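Local coordinates for protein dihydrofolate reductase (Enterococcus faecalis, PDB 4M7U) that reduces 7,8-dihydrofolate to tetrahydrofolate with NADPH, a step probably needed for the synthesis of glycine, purines and DNA precursors, at residues Q16-G20 with I126-F130; V143-T149 with Y164-N170. All blocks are in the same frame, centred on the assembly; numbering follows the deposited sequence.

Contact 1 of 2, residues Q16-G20 with I126-F130; sequences QDEQG and IHETF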
loop_
_atom_site.group_PDB
_atom_site.type_symbol
_atom_site.label_atom_id
_atom_site.label_comp_id
_atom_site.label_asym_id
_atom_site.label_seq_id
_atom_site.Cartn_x
_atom_site.Cartn_y
_atom_site.Cartn_z
ATOM N N GLN A 16 6.826 -6.097 4.367
ATOM C CA GLN A 16 7.805 -5.647 5.354
ATOM C C GLN A 16 8.665 -6.821 5.816
ATOM O O GLN A 16 8.259 -7.990 5.664
ATOM C CB GLN A 16 7.092 -5.031 6.562
ATOM C CG GLN A 16 6.296 -6.048 7.367
ATOM C CD GLN A 16 5.701 -5.462 8.617
ATOM O OE1 GLN A 16 4.768 -4.652 8.559
ATOM N NE2 GLN A 16 6.236 -5.865 9.768
ATOM N N ASP A 17 9.828 -6.504 6.402
ATOM C CA ASP A 17 10.719 -7.517 6.976
ATOM C C ASP A 17 10.389 -7.728 8.461
ATOM O O ASP A 17 9.470 -7.095 8.982
ATOM C CB ASP A 17 12.205 -7.169 6.729
ATOM C CG ASP A 17 12.769 -6.146 7.711
ATOM O OD1 ASP A 17 12.001 -5.550 8.528
ATOM O OD2 ASP A 17 14.014 -5.921 7.650
ATOM N N GLU A 18 11.112 -8.602 9.149
ATOM C CA GLU A 18 10.744 -8.894 10.541
ATOM C C GLU A 18 11.021 -7.729 11.523
ATOM O O GLU A 18 10.596 -7.768 12.675
ATOM C CB GLU A 18 11.359 -10.224 11.018
ATOM C CG GLU A 18 12.824 -10.374 10.717
ATOM C CD GLU A 18 13.346 -11.806 10.904
ATOM O OE1 GLU A 18 12.529 -12.764 10.993
ATOM O OE2 GLU A 18 14.590 -11.974 10.951
ATOM N N GLN A 19 11.700 -6.682 11.059
ATOM C CA GLN A 19 11.906 -5.496 11.887
ATOM C C GLN A 19 10.814 -4.461 11.658
ATOM O O GLN A 19 10.730 -3.471 12.381
ATOM C CB GLN A 19 13.248 -4.849 11.558
ATOM C CG GLN A 19 14.433 -5.764 11.716
ATOM C CD GLN A 19 15.673 -5.197 11.060
ATOM O OE1 GLN A 19 16.696 -4.996 11.718
ATOM N NE2 GLN A 19 15.586 -4.926 9.750
ATOM N N GLY A 20 9.998 -4.675 10.632
ATOM C CA GLY A 20 9.034 -3.671 10.227
ATOM C C GLY A 20 9.585 -2.733 9.154
ATOM O O GLY A 20 8.937 -1.746 8.800
ATOM N N ILE A 126 8.084 -10.791 5.511
ATOM C CA ILE A 126 9.308 -11.426 5.038
ATOM C C ILE A 126 10.226 -11.745 6.218
ATOM O O ILE A 126 10.659 -10.848 6.957
ATOM C CB ILE A 126 10.043 -10.517 4.028
ATOM C CG1 ILE A 126 9.088 -10.107 2.889
ATOM C CG2 ILE A 126 11.252 -11.212 3.477
ATOM C CD1 ILE A 126 9.706 -9.107 1.888
ATOM N N HIS A 127 10.522 -13.030 6.389
ATOM C CA HIS A 127 11.256 -13.497 7.559
ATOM C C HIS A 127 12.764 -13.417 7.332
ATOM O O HIS A 127 13.447 -14.420 7.118
ATOM C CB HIS A 127 10.807 -14.909 7.943
ATOM C CG HIS A 127 9.320 -15.036 8.080
ATOM N ND1 HIS A 127 8.611 -14.454 9.113
ATOM C CD2 HIS A 127 8.411 -15.679 7.307
ATOM C CE1 HIS A 127 7.327 -14.743 8.972
ATOM N NE2 HIS A 127 7.175 -15.477 7.894
ATOM N N GLU A 128 13.259 -12.188 7.369
ATOM C CA GLU A 128 14.666 -11.890 7.186
ATOM C C GLU A 128 14.814 -10.448 7.628
ATOM O O GLU A 128 13.822 -9.701 7.693
ATOM C CB GLU A 128 15.081 -12.066 5.716
ATOM C CG GLU A 128 16.594 -12.093 5.466
ATOM C CD GLU A 128 17.355 -12.739 6.615
ATOM O OE1 GLU A 128 17.562 -13.969 6.573
ATOM O OE2 GLU A 128 17.735 -12.024 7.571
ATOM N N THR A 129 16.035 -10.045 7.955
ATOM C CA THR A 129 16.256 -8.651 8.333
ATOM C C THR A 129 17.099 -7.938 7.287
ATOM O O THR A 129 18.084 -8.490 6.792
ATOM C CB THR A 129 16.918 -8.506 9.714
ATOM O OG1 THR A 129 18.202 -9.134 9.697
ATOM C CG2 THR A 129 16.069 -9.144 10.770
ATOM N N PHE A 130 16.698 -6.716 6.954
ATOM C CA PHE A 130 17.426 -5.893 5.987
ATOM C C PHE A 130 17.704 -4.519 6.599
ATOM O O PHE A 130 17.122 -4.152 7.635
ATOM C CB PHE A 130 16.613 -5.722 4.698
ATOM C CG PHE A 130 16.204 -7.026 4.052
ATOM C CD1 PHE A 130 15.083 -7.718 4.492
ATOM C CD2 PHE A 130 16.942 -7.556 3.007
ATOM C CE1 PHE A 130 14.700 -8.933 3.895
ATOM C CE2 PHE A 130 16.563 -8.758 2.399
ATOM C CZ PHE A 130 15.438 -9.444 2.846
HETATM O O HOH W 1 17.257 -13.237 10.333
#
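Two neighbouring parallel strands of a sheet can go on recognising each other after regular pairing has ended, and here a turn-to-loop contact does this at the C-terminal ends of strands 9-17 and 120-126. The last firm sheet bond runs from I126 N to Q16 O (2.8 Å). Beyond it the chains fray: E18 N reaches past the I126 carbonyl to E128 O, at 3.3 Å, while H127 forms the centre of an inverse gamma turn and fixes its ring outside the contact on D163.

D17 then takes over from the backbone. Its OD1 accepts from Q19 N (2.8 Å), closing an Asx turn within the type I turn D17-G20, and its OD2 accepts from F130 N across the gap (2.9 Å). The same OD2 also receives Q19 NE2 at 2.8 Å, and Q19 NE2 in turn donates to F130 O at 2.7 Å, so both backbone polar groups of F130 are met by side chains of the turn. G20 ends the turn with a positive phi of 92°, suited to glycine. D17 CB lies at the edge of the F130 ring, 3.7 Å from CD1, and W30 and Y160 also meet that ring. E18 OE2 lies 3.2 Å from T129 CG2, and a water lies 3.0 Å from E18 OE2 and 3.1 Å from E128 OE2.

The Q16 side chain is about 12 Å from the bound NADP and about 4 Å from that of I22, a cofactor-binding residue. An Asx turn thus follows the first strand of the dihydrofolate reductase fold, held to the loop after strand 120-126.

Contact 2 of 2, residues V143-T149 with Y164-N170; sequences VWEKVAT and YETYHRN
Strands 144-149 and 164-169 form an antiparallel ladder interrupted by a classic beta bulge, their short axes 4.5 Å apart with N-to-C directions at 138°. V143 opens it, its O accepting from N170 N at 2.8 Å. W144 (chi1 m) faces R169 in a non-hydrogen-bonded pair; R169 CG makes a CH-pi contact over the W144 six-membered ring, 3.9 Å from its centroid. E145 pairs with H168 through two bonds, E145 N to H168 O and H168 N to E145 O, both 3.0 Å. K146 opposes Y167, its side chain (chi1-chi3 t, t, p) crossing the tyrosine ring with CG over one face; NZ makes a long salt bridge to E165 OE2 (3.6 Å), reinforced by two bridging waters. At V147, psi drops to -15° and the register slips by one: V147 N (2.8 Å) and, weakly, A148 N (3.4 Å) both donate to T166 O. V147 CG2 makes a CH-pi contact over the H168 ring, 3.6 Å from its centroid. A148 O accepts from T166 N at 3.0 Å, and T149 meets E165 in a non-hydrogen-bonded pair. In this C-terminal hairpin, 144-151 is the outermost strand and 162-169 lies between it and strand 120-126, with Y164 packed against helix 33-43.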
loop_
_atom_site.group_PDB
_atom_site.type_symbol
_atom_site.label_atom_id
_atom_site.label_comp_id
_atom_site.label_asym_id
_atom_site.label_seq_id
_atom_site.Cartn_x
_atom_site.Cartn_y
_atom_site.Cartn_z
ATOM N N VAL A 143 -8.207 -3.336 16.533
ATOM C CA VAL A 143 -9.405 -3.425 15.684
ATOM C C VAL A 143 -9.241 -4.388 14.495
ATOM O O VAL A 143 -10.165 -4.580 13.695
ATOM C CB VAL A 143 -9.841 -2.032 15.182
ATOM C CG1 VAL A 143 -10.147 -1.125 16.363
ATOM C CG2 VAL A 143 -8.751 -1.410 14.312
ATOM N N TRP A 144 -8.068 -5.006 14.396
ATOM C CA TRP A 144 -7.772 -5.924 13.298
ATOM C C TRP A 144 -7.573 -7.348 13.814
ATOM O O TRP A 144 -7.051 -7.544 14.917
ATOM C CB TRP A 144 -6.498 -5.465 12.555
ATOM C CG TRP A 144 -6.669 -4.154 11.800
ATOM C CD1 TRP A 144 -6.247 -2.909 12.184
ATOM C CD2 TRP A 144 -7.328 -3.986 10.537
ATOM N NE1 TRP A 144 -6.586 -1.977 11.223
ATOM C CE2 TRP A 144 -7.250 -2.611 10.208
ATOM C CE3 TRP A 144 -7.959 -4.867 9.648
ATOM C CZ2 TRP A 144 -7.802 -2.100 9.029
ATOM C CZ3 TRP A 144 -8.496 -4.362 8.477
ATOM C CH2 TRP A 144 -8.420 -2.986 8.181
ATOM N N GLU A 145 -7.977 -8.336 13.017
ATOM C CA GLU A 145 -7.612 -9.734 13.276
ATOM C C GLU A 145 -7.226 -10.455 11.973
ATOM O O GLU A 145 -7.743 -10.136 10.893
ATOM C CB GLU A 145 -8.747 -10.480 13.990
ATOM C CG GLU A 145 -9.887 -10.859 13.064
ATOM C CD GLU A 145 -11.140 -11.294 13.808
ATOM O OE1 GLU A 145 -11.025 -11.750 14.968
ATOM O OE2 GLU A 145 -12.238 -11.172 13.223
ATOM N N LYS A 146 -6.312 -11.417 12.076
ATOM C CA LYS A 146 -5.809 -12.115 10.896
ATOM C C LYS A 146 -6.803 -13.181 10.468
ATOM O O LYS A 146 -7.125 -14.080 11.240
ATOM C CB LYS A 146 -4.443 -12.743 11.179
ATOM C CG LYS A 146 -3.770 -13.334 9.924
ATOM C CD LYS A 146 -2.261 -13.551 10.120
ATOM C CE LYS A 146 -1.974 -14.610 11.179
ATOM N NZ LYS A 146 -0.503 -14.830 11.363
ATOM N N VAL A 147 -7.300 -13.080 9.241
ATOM C CA VAL A 147 -8.319 -14.020 8.773
ATOM C C VAL A 147 -7.758 -15.042 7.786
ATOM O O VAL A 147 -8.380 -16.066 7.517
ATOM C CB VAL A 147 -9.552 -13.293 8.187
ATOM C CG1 VAL A 147 -10.100 -12.322 9.214
ATOM C CG2 VAL A 147 -9.200 -12.545 6.902
ATOM N N ALA A 148 -6.566 -14.773 7.271
ATOM C CA ALA A 148 -5.929 -15.698 6.349
ATOM C C ALA A 148 -4.406 -15.577 6.395
ATOM O O ALA A 148 -3.858 -14.511 6.711
ATOM C CB ALA A 148 -6.448 -15.492 4.927
ATOM N N THR A 149 -3.737 -16.685 6.093
ATOM C CA THR A 149 -2.290 -16.697 5.979
ATOM C C THR A 149 -1.883 -17.843 5.074
ATOM O O THR A 149 -2.445 -18.945 5.162
ATOM C CB THR A 149 -1.583 -16.780 7.371
ATOM O OG1 THR A 149 -0.174 -16.571 7.213
ATOM C CG2 THR A 149 -1.848 -18.126 8.070
ATOM N N TYR A 164 2.056 -14.496 3.255
ATOM C CA TYR A 164 1.056 -13.561 2.770
ATOM C C TYR A 164 -0.130 -13.563 3.736
ATOM O O TYR A 164 -0.861 -14.567 3.841
ATOM C CB TYR A 164 0.584 -13.971 1.373
ATOM C CG TYR A 164 1.660 -13.899 0.311
ATOM C CD1 TYR A 164 2.419 -15.017 -0.018
ATOM C CD2 TYR A 164 1.908 -12.709 -0.380
ATOM C CE1 TYR A 164 3.409 -14.954 -1.003
ATOM C CE2 TYR A 164 2.897 -12.639 -1.373
ATOM C CZ TYR A 164 3.640 -13.761 -1.672
ATOM O OH TYR A 164 4.618 -13.690 -2.654
ATOM N N GLU A 165 -0.336 -12.439 4.425
ATOM C CA GLU A 165 -1.370 -12.367 5.445
ATOM C C GLU A 165 -2.521 -11.438 5.060
ATOM O O GLU A 165 -2.315 -10.422 4.396
ATOM C CB GLU A 165 -0.761 -11.892 6.769
ATOM C CG GLU A 165 0.445 -12.695 7.231
ATOM C CD GLU A 165 1.042 -12.138 8.512
ATOM O OE1 GLU A 165 0.810 -10.934 8.808
ATOM O OE2 GLU A 165 1.732 -12.899 9.230
ATOM N N THR A 166 -3.728 -11.778 5.510
ATOM C CA THR A 166 -4.893 -10.913 5.338
ATOM C C THR A 166 -5.509 -10.570 6.694
ATOM O O THR A 166 -5.745 -11.467 7.509
ATOM C CB THR A 166 -5.954 -11.605 4.463
ATOM O OG1 THR A 166 -5.347 -12.043 3.239
ATOM C CG2 THR A 166 -7.124 -10.651 4.148
ATOM N N TYR A 167 -5.766 -9.284 6.938
ATOM C CA TYR A 167 -6.453 -8.842 8.160
ATOM C C TYR A 167 -7.799 -8.182 7.822
ATOM O O TYR A 167 -7.923 -7.499 6.803
ATOM C CB TYR A 167 -5.575 -7.874 8.961
ATOM C CG TYR A 167 -4.269 -8.475 9.450
ATOM C CD1 TYR A 167 -3.200 -8.657 8.582
ATOM C CD2 TYR A 167 -4.110 -8.863 10.776
ATOM C CE1 TYR A 167 -2.009 -9.196 9.021
ATOM C CE2 TYR A 167 -2.917 -9.411 11.224
ATOM C CZ TYR A 167 -1.877 -9.573 10.342
ATOM O OH TYR A 167 -0.692 -10.116 10.764
ATOM N N HIS A 168 -8.812 -8.431 8.653
ATOM C CA HIS A 168 -10.130 -7.805 8.497
ATOM C C HIS A 168 -10.445 -7.122 9.822
ATOM O O HIS A 168 -9.814 -7.420 10.842
ATOM C CB HIS A 168 -11.226 -8.842 8.205
ATOM C CG HIS A 168 -11.225 -9.403 6.811
ATOM N ND1 HIS A 168 -12.071 -10.412 6.421
ATOM C CD2 HIS A 168 -10.479 -9.084 5.717
ATOM C CE1 HIS A 168 -11.852 -10.702 5.147
ATOM N NE2 HIS A 168 -10.899 -9.918 4.698
ATOM N N ARG A 169 -11.420 -6.217 9.828
ATOM C CA ARG A 169 -11.784 -5.529 11.070
ATOM C C ARG A 169 -12.599 -6.418 12.006
ATOM O O ARG A 169 -13.402 -7.228 11.542
ATOM C CB ARG A 169 -12.527 -4.217 10.772
ATOM C CG ARG A 169 -11.569 -3.099 10.379
ATOM C CD ARG A 169 -12.237 -1.757 10.171
ATOM N NE ARG A 169 -11.207 -0.744 9.961
ATOM C CZ ARG A 169 -10.695 0.010 10.923
ATOM N NH1 ARG A 169 -11.144 -0.105 12.169
ATOM N NH2 ARG A 169 -9.749 0.892 10.631
ATOM N N ASN A 170 -12.385 -6.275 13.315
ATOM C CA ASN A 170 -13.215 -6.978 14.300
ATOM C C ASN A 170 -14.323 -6.097 14.882
ATOM O O ASN A 170 -14.826 -5.169 14.239
ATOM C CB ASN A 170 -12.359 -7.578 15.425
ATOM C CG ASN A 170 -11.587 -6.521 16.213
ATOM O OD1 ASN A 170 -12.023 -5.376 16.347
ATOM N ND2 ASN A 170 -10.433 -6.912 16.750
HETATM O O HOH W 2 -13.108 -10.297 10.947
HETATM O O HOH W 3 1.214 -15.562 9.039
HETATM O O HOH W 4 0.957 -12.387 12.173
#

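From the N terminus, strand 9-17 comes first and ends in the turn of contact 1, whose partner follows only after the helices and parallel strands of the cofactor-binding part and the return along strand 120-126. Contact 1 thus closes a long excursion of 105 residues. Contact 2 opens only afterwards and spans 14 residues, so the two are in series, neither crossing nor enclosing the other. Their centres lie 19 Å apart and their nearest atoms about 6 Å, without touching. Strand 120-126 connects them: parallel to 9-17, antiparallel to 162-169, it ties the central sheet to its C-terminal hairpin edge.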